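Local coordinates for protein glycoside hydrolase (Streptococcus pneumoniae serotype 4, PDB 6ORH) that probably hydrolyses alpha-L-fucosidic linkages of host-derived glycans, as a glycoside hydrolase of family 29 that also carries an F5/8 type C domain, at residues Lys324-Leu329 with Lys444-Lys449; Phe376-Leu381 with Lys416-Gly421; His395-Val400 with Lys428-Ile433. The protein carries 2 engineered substitutions. One frame throughout, in Å; residues are numbered along the deposited sequence.

Contact 1 (Lys324-Leu329 with Lys444-Lys449); sequences KEDLAL and KISLYK
Asp326 turns its carboxylate onto the backbone of Ser446 and Leu447, joining the loop that follows helix 306-322 to the last strand of the F5/8 type C domain. CG stands anti to the backbone N (chi1 -179°), which carries it away from its own N and over the strand. From the root outward, CB lies beside the Tyr448 ring, 4.1 Å from CE1; CG comes 3.4 Å from Ser446 CB; and OD1 accepts the backbone N-H of Leu447, with 3.1 Å between OD1 and Leu447 N. The same OD1 takes a second bond from Ala328 N at 2.9 Å, closing an Asx turn inside the type I beta turn that runs from Asp326 to Leu329. The two donors reach OD1 from opposite faces of the carboxylate, each well above its plane. OD2 heads for Ser446 OG, but that bond is doubtful because the hydroxyl sits too close to a neighbour. Beside the carboxylate, Leu327 N donates to Leu447 O at 2.8 Å, a fairly straight bond (162° at the hydrogen). Glu325 O meets the edge of the Tyr448 ring, 3.4 Å from CD1, and a water bridges this same oxygen to Lys449 N. On the apolar side Ala328 CB rests 4.0 Å from Leu447 CG, while Leu327 CB and Leu447 CB are 4.1 Å apart. Phe376 packs against both leucines and continues this apolar patch toward the interior. One carboxylate oxygen thus serves two amides, one from its own turn and one from the strand, so the same atom contributes both to the bend of the loop and to its docking, beside the Leu327 N to Leu447 O bond, and its negative charge would be partly offset by the two N-H dipoles.

Contact 2 (Phe376-Leu381 with Lys416-Gly421); sequences FDVIEL and KRLLRG
Glu380 lays its carboxylate against the side chain of Lys416: CE of the lysine stands over one face, 4.0 Å from Glu380 CD, while Tyr448 OH and Lys444 NZ approach the oxygens from beyond the opposite face. The setting is an antiparallel strand pair in the beta sandwich of the F5/8 type C domain. Leu418 CD2 lies on the lysine side, 3.5 Å from Glu380 CB. The ammonium of Lys416 pairs with Glu22 instead, staying 4.3 Å from Glu380 OE1, and a water bridges these two charged atoms; Arg382 is a further partner of the carboxylate. Val378, Glu380, Leu418 and Arg420 share one face of the sheet; Ile379, Leu381, Arg417 and Leu419 share the other, which is turned in part to the second sheet. Paired backbone bonds link Ile379 with Leu419 and Leu381 with Arg417. Asp377 and Val378 together oppose Tyr448, a classic beta bulge. Beyond Arg420, whose guanidinium pairs with Glu280 and makes a cation-pi contact with Phe283, a further backbone bond runs from Gly421 N to Asp377 O, 3.0 Å long, the donor 38° above the carbonyl plane.

Contact 3 (His395-Val400 with Lys428-Ile433); sequences HVQVEV and KIRVVI
His395 lays one face of its imidazole against Val432: CB of the valine sits 3.8 Å from the ring centroid, a CH-pi contact offset toward the rim, with His395 CE1 its nearest ring atom at 3.6 Å. The ring reaches there because CG lies between the backbone N and the carbonyl carbon (chi1 62°). His395 and Val432 are a hydrogen-bonded pair of two antiparallel strands in the beta sandwich of the F5/8 type C domain, as are Gln397 and Arg430. The buried face of this sheet is tightly packed. There Val396 CG1 touches Ile429 CG2 and Val398 CG1 touches Ile429 CG1, each at 3.9 Å. Val396 CG2 and Val431 CG2 meet less closely, 4.3 Å apart. Ile379 and Phe376 of the opposing sheet close over these branches. The other face is tight at His395 and Val432 but turns polar and looser toward Gln397, Arg430, Glu399 and Lys428. Gln397 crosses Arg430, its amide nearly coplanar with the guanidinium (19° between planes) and its OE1 3.6 Å from Arg430 CD; a water in the guanidinium plane bridges OE1 to NH1. Arg430 also pairs with Glu367, makes a cation-pi contact with Trp404, a residue of the glycan pocket, and forms a salt bridge to Glu176 of the second subunit, whose Leu238 packs on His395. Toward the strand end Glu399 and Lys428 run alongside, OE1 3.6 Å from Lys428 CD, yet their charges stay 4.7 Å apart between OE1 and NZ, too far for a salt bridge. The buried side chains therefore meet through apolar contacts, whereas the polar face ties Arg430 to a neighbouring strand, a pocket tryptophan and another subunit, two carboxylates probably compensating its charge.

Overall arrangement
All three contacts lie within the F5/8 type C region. Contacts 2 and 3 are nested inside the loop closed by contact 1, whose segments come first and last along the chain, while the segments of contacts 2 and 3 alternate. Contacts 1 and 2 share one five-stranded sheet, in which strands 441-448 and 378-382 are neighbours, and their centres are 9 Å apart. Contact 3 belongs to the second sheet, its centre about 12 Å from that of contact 2 and 15 Å from that of contact 1. Ile379 and Phe376 span the interior between the sheets. Contact 1 thus brings the loop after helix 306-322 onto the last strand of the sandwich, with the outer face of contact 3 turned to a glycan and the second subunit.

Contact 1 (Lys324-Leu329 with Lys444-Lys449)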
loop_
_atom_site.group_PDB
_atom_site.type_symbol
_atom_site.label_atom_id
_atom_site.label_comp_id
_atom_site.label_asym_id
_atom_site.label_seq_id
_atom_site.Cartn_x
_atom_site.Cartn_y
_atom_site.Cartn_z
ATOM N N LYS A 324 12.447 15.986 -14.718
ATOM C CA LYS A 324 13.340 16.681 -15.640
ATOM C C LYS A 324 13.190 16.127 -17.062
ATOM O O LYS A 324 13.114 16.879 -18.033
ATOM C CB LYS A 324 14.758 16.585 -15.074
ATOM C CG LYS A 324 15.866 17.266 -15.872
ATOM C CD LYS A 324 17.160 17.322 -15.071
ATOM C CE LYS A 324 18.016 18.547 -15.346
ATOM N NZ LYS A 324 18.929 18.847 -14.212
ATOM N N GLU A 325 13.110 14.799 -17.190
ATOM C CA GLU A 325 12.953 14.212 -18.510
ATOM C C GLU A 325 11.893 13.115 -18.511
ATOM O O GLU A 325 12.027 12.108 -17.817
ATOM C CB GLU A 325 14.273 13.630 -19.021
ATOM C CG GLU A 325 14.173 13.300 -20.498
ATOM C CD GLU A 325 15.332 12.538 -21.121
ATOM O OE1 GLU A 325 16.352 12.313 -20.429
ATOM O OE2 GLU A 325 15.187 12.145 -22.301
ATOM N N ASP A 326 10.885 13.339 -19.346
ATOM C CA ASP A 326 9.910 12.321 -19.699
ATOM C C ASP A 326 10.501 11.453 -20.811
ATOM O O ASP A 326 10.507 11.862 -21.983
ATOM C CB ASP A 326 8.603 12.971 -20.168
ATOM C CG ASP A 326 7.522 11.969 -20.532
ATOM O OD1 ASP A 326 7.794 10.762 -20.425
ATOM O OD2 ASP A 326 6.426 12.412 -20.937
ATOM N N LEU A 327 10.911 10.243 -20.428
ATOM C CA LEU A 327 11.603 9.318 -21.320
ATOM C C LEU A 327 10.640 8.703 -22.328
ATOM O O LEU A 327 11.060 8.007 -23.263
ATOM C CB LEU A 327 12.281 8.238 -20.486
ATOM C CG LEU A 327 13.315 8.767 -19.497
ATOM C CD1 LEU A 327 13.563 7.747 -18.412
ATOM C CD2 LEU A 327 14.613 9.091 -20.242
ATOM N N ALA A 328 9.332 8.941 -22.142
ATOM C CA ALA A 328 8.353 8.399 -23.061
ATOM C C ALA A 328 7.970 9.396 -24.156
ATOM O O ALA A 328 7.288 9.011 -25.095
ATOM C CB ALA A 328 7.124 7.924 -22.298
ATOM N N LEU A 329 8.410 10.661 -24.061
ATOM C CA LEU A 329 7.958 11.659 -25.025
ATOM C C LEU A 329 8.302 11.206 -26.441
ATOM O O LEU A 329 9.443 10.864 -26.720
ATOM C CB LEU A 329 8.653 12.996 -24.754
ATOM C CG LEU A 329 7.911 14.035 -23.929
ATOM C CD1 LEU A 329 8.746 15.303 -23.843
ATOM C CD2 LEU A 329 6.515 14.336 -24.472
ATOM N N LYS A 444 -2.129 10.919 -21.229
ATOM C CA LYS A 444 -0.677 10.961 -21.146
ATOM C C LYS A 444 -0.167 9.655 -20.539
ATOM O O LYS A 444 -0.784 9.092 -19.608
ATOM C CB LYS A 444 -0.278 12.088 -20.186
ATOM C CG LYS A 444 1.208 12.398 -20.043
ATOM C CD LYS A 444 1.334 13.422 -18.924
ATOM C CE LYS A 444 2.682 13.466 -18.259
ATOM N NZ LYS A 444 2.694 14.513 -17.230
ATOM N N ILE A 445 0.953 9.162 -21.092
ATOM C CA ILE A 445 1.798 8.177 -20.436
ATOM C C ILE A 445 3.217 8.747 -20.452
ATOM O O ILE A 445 3.688 9.153 -21.520
ATOM C CB ILE A 445 1.757 6.791 -21.116
ATOM C CG1 ILE A 445 0.359 6.161 -21.090
ATOM C CG2 ILE A 445 2.783 5.856 -20.489
ATOM C CD1 ILE A 445 0.165 5.092 -22.133
ATOM N N SER A 446 3.824 8.843 -19.268
ATOM C CA SER A 446 5.179 9.353 -19.094
ATOM C C SER A 446 6.027 8.328 -18.345
ATOM O O SER A 446 5.488 7.485 -17.626
ATOM C CB SER A 446 5.184 10.711 -18.399
ATOM O OG SER A 446 4.471 11.672 -19.199
ATOM N N LEU A 447 7.359 8.401 -18.519
ATOM C CA LEU A 447 8.308 7.549 -17.824
ATOM C C LEU A 447 9.419 8.426 -17.256
ATOM O O LEU A 447 9.883 9.349 -17.943
ATOM C CB LEU A 447 8.932 6.545 -18.806
ATOM C CG LEU A 447 7.994 5.455 -19.331
ATOM C CD1 LEU A 447 8.643 4.716 -20.504
ATOM C CD2 LEU A 447 7.633 4.485 -18.207
ATOM N N TYR A 448 9.804 8.125 -16.015
ATOM C CA TYR A 448 10.864 8.873 -15.343
ATOM C C TYR A 448 11.812 7.949 -14.593
ATOM O O TYR A 448 11.484 6.813 -14.233
ATOM C CB TYR A 448 10.306 9.865 -14.316
ATOM C CG TYR A 448 9.154 10.704 -14.797
ATOM C CD1 TYR A 448 9.326 11.743 -15.714
ATOM C CD2 TYR A 448 7.874 10.483 -14.298
ATOM C CE1 TYR A 448 8.270 12.531 -16.140
ATOM C CE2 TYR A 448 6.807 11.254 -14.727
ATOM C CZ TYR A 448 6.996 12.272 -15.641
ATOM O OH TYR A 448 5.946 13.025 -16.070
ATOM N N LYS A 449 13.009 8.498 -14.334
ATOM C CA LYS A 449 13.949 7.916 -13.400
ATOM C C LYS A 449 14.034 8.788 -12.143
ATOM O O LYS A 449 14.374 9.972 -12.228
ATOM C CB LYS A 449 15.331 7.820 -14.068
ATOM C CG LYS A 449 16.425 7.208 -13.196
ATOM C CD LYS A 449 16.117 5.815 -12.695
ATOM C CE LYS A 449 17.055 5.338 -11.604
ATOM N NZ LYS A 449 16.778 5.971 -10.294
HETATM O O HOH W 1 13.704 10.711 -16.187
HETATM O O HOH W 2 4.522 11.402 -22.826
#

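Contact 2 (Phe376-Leu381 with Lys416-Gly421)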
loop_
_atom_site.group_PDB
_atom_site.type_symbol
_atom_site.label_atom_id
_atom_site.label_comp_id
_atom_site.label_asym_id
_atom_site.label_seq_id
_atom_site.Cartn_x
_atom_site.Cartn_y
_atom_site.Cartn_z
ATOM N N PHE A 376 14.464 3.571 -16.427
ATOM C CA PHE A 376 13.387 4.245 -15.713
ATOM C C PHE A 376 12.922 3.391 -14.535
ATOM O O PHE A 376 13.235 2.198 -14.439
ATOM C CB PHE A 376 12.254 4.588 -16.682
ATOM C CG PHE A 376 11.709 3.376 -17.406
ATOM C CD1 PHE A 376 10.720 2.590 -16.834
ATOM C CD2 PHE A 376 12.196 3.027 -18.656
ATOM C CE1 PHE A 376 10.225 1.475 -17.496
ATOM C CE2 PHE A 376 11.709 1.908 -19.319
ATOM C CZ PHE A 376 10.725 1.135 -18.735
ATOM N N ASP A 377 12.172 4.013 -13.612
ATOM C CA ASP A 377 11.607 3.305 -12.478
ATOM C C ASP A 377 10.264 3.917 -12.078
ATOM O O ASP A 377 9.740 3.549 -11.029
ATOM C CB ASP A 377 12.543 3.251 -11.266
ATOM C CG ASP A 377 13.025 4.602 -10.740
ATOM O OD1 ASP A 377 12.739 5.653 -11.366
ATOM O OD2 ASP A 377 13.762 4.579 -9.749
ATOM N N VAL A 378 9.740 4.833 -12.904
ATOM C CA VAL A 378 8.428 5.421 -12.639
ATOM C C VAL A 378 7.632 5.495 -13.932
ATOM O O VAL A 378 8.106 6.025 -14.935
ATOM C CB VAL A 378 8.511 6.828 -12.020
ATOM C CG1 VAL A 378 7.095 7.313 -11.657
ATOM C CG2 VAL A 378 9.403 6.855 -10.792
ATOM N N ILE A 379 6.365 5.051 -13.888
ATOM C CA ILE A 379 5.437 5.334 -14.974
ATOM C C ILE A 379 4.339 6.274 -14.457
ATOM O O ILE A 379 3.922 6.133 -13.319
ATOM C CB ILE A 379 4.868 4.042 -15.613
ATOM C CG1 ILE A 379 4.100 4.351 -16.904
ATOM C CG2 ILE A 379 4.015 3.268 -14.594
ATOM C CD1 ILE A 379 3.676 3.142 -17.754
ATOM N N GLU A 380 3.951 7.266 -15.272
ATOM C CA GLU A 380 2.825 8.153 -14.957
ATOM C C GLU A 380 1.713 7.940 -15.984
ATOM O O GLU A 380 1.954 7.903 -17.198
ATOM C CB GLU A 380 3.289 9.621 -14.956
ATOM C CG GLU A 380 2.108 10.607 -14.805
ATOM C CD GLU A 380 2.540 12.065 -14.906
ATOM O OE1 GLU A 380 3.681 12.366 -14.532
ATOM O OE2 GLU A 380 1.713 12.901 -15.346
ATOM N N LEU A 381 0.460 7.791 -15.507
ATOM C CA LEU A 381 -0.715 7.689 -16.360
ATOM C C LEU A 381 -1.685 8.780 -15.898
ATOM O O LEU A 381 -1.739 9.065 -14.691
ATOM C CB LEU A 381 -1.374 6.317 -16.135
ATOM C CG LEU A 381 -0.508 5.068 -16.346
ATOM C CD1 LEU A 381 -1.324 3.811 -16.028
ATOM C CD2 LEU A 381 0.023 5.002 -17.769
ATOM N N LYS A 416 -3.955 11.709 -11.913
ATOM C CA LYS A 416 -2.558 11.402 -12.157
ATOM C C LYS A 416 -2.158 10.261 -11.239
ATOM O O LYS A 416 -2.381 10.321 -10.033
ATOM C CB LYS A 416 -1.714 12.631 -11.808
ATOM C CG LYS A 416 -0.206 12.406 -11.749
ATOM C CD LYS A 416 0.503 13.762 -11.613
ATOM C CE LYS A 416 1.983 13.650 -11.311
ATOM N NZ LYS A 416 2.605 15.003 -11.265
ATOM N N ARG A 417 -1.531 9.226 -11.821
ATOM C CA ARG A 417 -1.058 8.090 -11.049
ATOM C C ARG A 417 0.421 7.908 -11.380
ATOM O O ARG A 417 0.780 7.805 -12.560
ATOM C CB ARG A 417 -1.825 6.819 -11.474
ATOM C CG ARG A 417 -1.405 5.529 -10.781
ATOM C CD ARG A 417 -1.781 5.562 -9.299
ATOM N NE ARG A 417 -1.166 4.502 -8.502
ATOM C CZ ARG A 417 -1.771 3.392 -8.112
ATOM N NH1 ARG A 417 -2.994 3.067 -8.544
ATOM N NH2 ARG A 417 -1.107 2.564 -7.315
ATOM N N LEU A 418 1.244 7.913 -10.339
ATOM C CA LEU A 418 2.645 7.528 -10.470
ATOM C C LEU A 418 2.723 6.104 -9.956
ATOM O O LEU A 418 2.079 5.742 -8.960
ATOM C CB LEU A 418 3.536 8.474 -9.658
ATOM C CG LEU A 418 3.462 9.931 -10.097
ATOM C CD1 LEU A 418 4.236 10.830 -9.117
ATOM C CD2 LEU A 418 4.003 10.100 -11.514
ATOM N N LEU A 419 3.361 5.247 -10.740
ATOM C CA LEU A 419 3.604 3.915 -10.230
ATOM C C LEU A 419 5.092 3.560 -10.345
ATOM O O LEU A 419 5.634 3.591 -11.444
ATOM C CB LEU A 419 2.742 2.961 -11.058
ATOM C CG LEU A 419 2.860 1.496 -10.656
ATOM C CD1 LEU A 419 2.201 1.262 -9.288
ATOM C CD2 LEU A 419 2.174 0.653 -11.727
ATOM N N ARG A 420 5.721 3.250 -9.207
ATOM C CA ARG A 420 7.140 2.924 -9.181
ATOM C C ARG A 420 7.322 1.426 -9.353
ATOM O O ARG A 420 6.457 0.621 -8.991
ATOM C CB ARG A 420 7.776 3.354 -7.860
ATOM C CG ARG A 420 7.940 4.865 -7.771
ATOM C CD ARG A 420 8.484 5.277 -6.417
ATOM N NE ARG A 420 7.550 4.976 -5.344
ATOM C CZ ARG A 420 7.814 5.094 -4.041
ATOM N NH1 ARG A 420 8.996 5.528 -3.628
ATOM N NH2 ARG A 420 6.881 4.837 -3.148
ATOM N N GLY A 421 8.479 1.093 -9.921
ATOM C CA GLY A 421 8.914 -0.286 -10.046
ATOM C C GLY A 421 10.421 -0.330 -9.858
ATOM O O GLY A 421 11.043 0.710 -9.640
HETATM O O HOH W 3 3.496 14.976 -13.974
#

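Contact 3 (His395-Val400 with Lys428-Ile433)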
loop_
_atom_site.group_PDB
_atom_site.type_symbol
_atom_site.label_atom_id
_atom_site.label_comp_id
_atom_site.label_asym_id
_atom_site.label_seq_id
_atom_site.Cartn_x
_atom_site.Cartn_y
_atom_site.Cartn_z
ATOM N N HIS A 395 -2.257 -2.956 -15.266
ATOM C CA HIS A 395 -0.908 -3.359 -14.915
ATOM C C HIS A 395 0.046 -2.903 -16.019
ATOM O O HIS A 395 -0.384 -2.509 -17.100
ATOM C CB HIS A 395 -0.807 -4.864 -14.582
ATOM C CG HIS A 395 -1.157 -5.786 -15.703
ATOM N ND1 HIS A 395 -2.466 -6.157 -15.961
ATOM C CD2 HIS A 395 -0.383 -6.433 -16.617
ATOM C CE1 HIS A 395 -2.489 -6.977 -17.002
ATOM N NE2 HIS A 395 -1.225 -7.158 -17.414
ATOM N N VAL A 396 1.335 -2.944 -15.710
ATOM C CA VAL A 396 2.367 -2.464 -16.614
ATOM C C VAL A 396 3.415 -3.566 -16.727
ATOM O O VAL A 396 3.800 -4.183 -15.736
ATOM C CB VAL A 396 2.999 -1.188 -16.030
ATOM C CG1 VAL A 396 4.131 -0.684 -16.924
ATOM C CG2 VAL A 396 1.953 -0.091 -15.920
ATOM N N GLN A 397 3.896 -3.802 -17.956
ATOM C CA GLN A 397 4.960 -4.775 -18.136
ATOM C C GLN A 397 6.066 -4.160 -18.984
ATOM O O GLN A 397 5.836 -3.192 -19.706
ATOM C CB GLN A 397 4.477 -6.032 -18.865
ATOM C CG GLN A 397 3.103 -6.516 -18.450
ATOM C CD GLN A 397 2.747 -7.676 -19.336
ATOM O OE1 GLN A 397 2.801 -7.574 -20.560
ATOM N NE2 GLN A 397 2.443 -8.802 -18.715
ATOM N N VAL A 398 7.262 -4.742 -18.878
ATOM C CA VAL A 398 8.404 -4.296 -19.664
ATOM C C VAL A 398 9.074 -5.526 -20.270
ATOM O O VAL A 398 9.100 -6.577 -19.640
ATOM C CB VAL A 398 9.376 -3.452 -18.825
ATOM C CG1 VAL A 398 8.745 -2.109 -18.444
ATOM C CG2 VAL A 398 9.843 -4.180 -17.575
ATOM N N GLU A 399 9.548 -5.398 -21.511
ATOM C CA GLU A 399 10.208 -6.536 -22.143
ATOM C C GLU A 399 11.691 -6.538 -21.772
ATOM O O GLU A 399 12.385 -5.549 -21.994
ATOM C CB GLU A 399 10.014 -6.492 -23.656
ATOM C CG GLU A 399 10.467 -7.794 -24.328
ATOM C CD GLU A 399 10.244 -7.809 -25.835
ATOM O OE1 GLU A 399 10.404 -6.749 -26.459
ATOM O OE2 GLU A 399 9.865 -8.880 -26.371
ATOM N N VAL A 400 12.148 -7.668 -21.214
ATOM C CA VAL A 400 13.511 -7.820 -20.738
ATOM C C VAL A 400 14.035 -9.118 -21.330
ATOM O O VAL A 400 13.556 -10.209 -20.990
ATOM C CB VAL A 400 13.599 -7.809 -19.199
ATOM C CG1 VAL A 400 15.026 -8.038 -18.719
ATOM C CG2 VAL A 400 13.035 -6.522 -18.615
ATOM N N LYS A 428 10.630 -1.474 -24.750
ATOM C CA LYS A 428 9.219 -1.739 -24.969
ATOM C C LYS A 428 8.487 -1.925 -23.640
ATOM O O LYS A 428 8.952 -2.641 -22.755
ATOM C CB LYS A 428 9.022 -2.931 -25.904
ATOM C CG LYS A 428 9.652 -2.718 -27.282
ATOM C CD LYS A 428 9.362 -3.817 -28.262
ATOM C CE LYS A 428 10.071 -3.614 -29.586
ATOM N NZ LYS A 428 9.629 -4.631 -30.575
ATOM N N ILE A 429 7.336 -1.251 -23.539
ATOM C CA ILE A 429 6.511 -1.253 -22.334
ATOM C C ILE A 429 5.070 -1.526 -22.739
ATOM O O ILE A 429 4.624 -1.037 -23.774
ATOM C CB ILE A 429 6.635 0.118 -21.614
ATOM C CG1 ILE A 429 8.082 0.471 -21.234
ATOM C CG2 ILE A 429 5.710 0.184 -20.405
ATOM C CD1 ILE A 429 8.826 1.242 -22.327
ATOM N N ARG A 430 4.311 -2.275 -21.911
ATOM C CA ARG A 430 2.884 -2.433 -22.153
ATOM C C ARG A 430 2.117 -1.885 -20.954
ATOM O O ARG A 430 2.495 -2.149 -19.806
ATOM C CB ARG A 430 2.475 -3.898 -22.339
ATOM C CG ARG A 430 2.861 -4.440 -23.715
ATOM C CD ARG A 430 2.891 -5.952 -23.802
ATOM N NE ARG A 430 3.180 -6.286 -25.206
ATOM C CZ ARG A 430 3.271 -7.528 -25.690
ATOM N NH1 ARG A 430 3.059 -8.582 -24.912
ATOM N NH2 ARG A 430 3.547 -7.710 -26.971
ATOM N N VAL A 431 1.095 -1.084 -21.265
ATOM C CA VAL A 431 0.113 -0.658 -20.274
ATOM C C VAL A 431 -1.165 -1.421 -20.596
ATOM O O VAL A 431 -1.718 -1.323 -21.704
ATOM C CB VAL A 431 -0.077 0.874 -20.282
ATOM C CG1 VAL A 431 -1.221 1.312 -19.358
ATOM C CG2 VAL A 431 1.215 1.544 -19.817
ATOM N N VAL A 432 -1.662 -2.186 -19.605
ATOM C CA VAL A 432 -2.814 -3.035 -19.848
ATOM C C VAL A 432 -3.925 -2.614 -18.894
ATOM O O VAL A 432 -3.774 -2.762 -17.679
ATOM C CB VAL A 432 -2.486 -4.531 -19.701
ATOM C CG1 VAL A 432 -3.679 -5.405 -20.080
ATOM C CG2 VAL A 432 -1.265 -4.940 -20.526
ATOM N N ILE A 433 -5.045 -2.171 -19.475
ATOM C CA ILE A 433 -6.243 -1.801 -18.723
ATOM C C ILE A 433 -7.144 -3.037 -18.646
ATOM O O ILE A 433 -7.634 -3.505 -19.673
ATOM C CB ILE A 433 -6.963 -0.586 -19.342
ATOM C CG1 ILE A 433 -6.039 0.642 -19.396
ATOM C CG2 ILE A 433 -8.267 -0.284 -18.596
ATOM C CD1 ILE A 433 -6.618 1.788 -20.180
HETATM O O HOH W 4 2.403 -9.134 -22.450
HETATM O O HOH W 5 12.445 -3.725 -24.066
#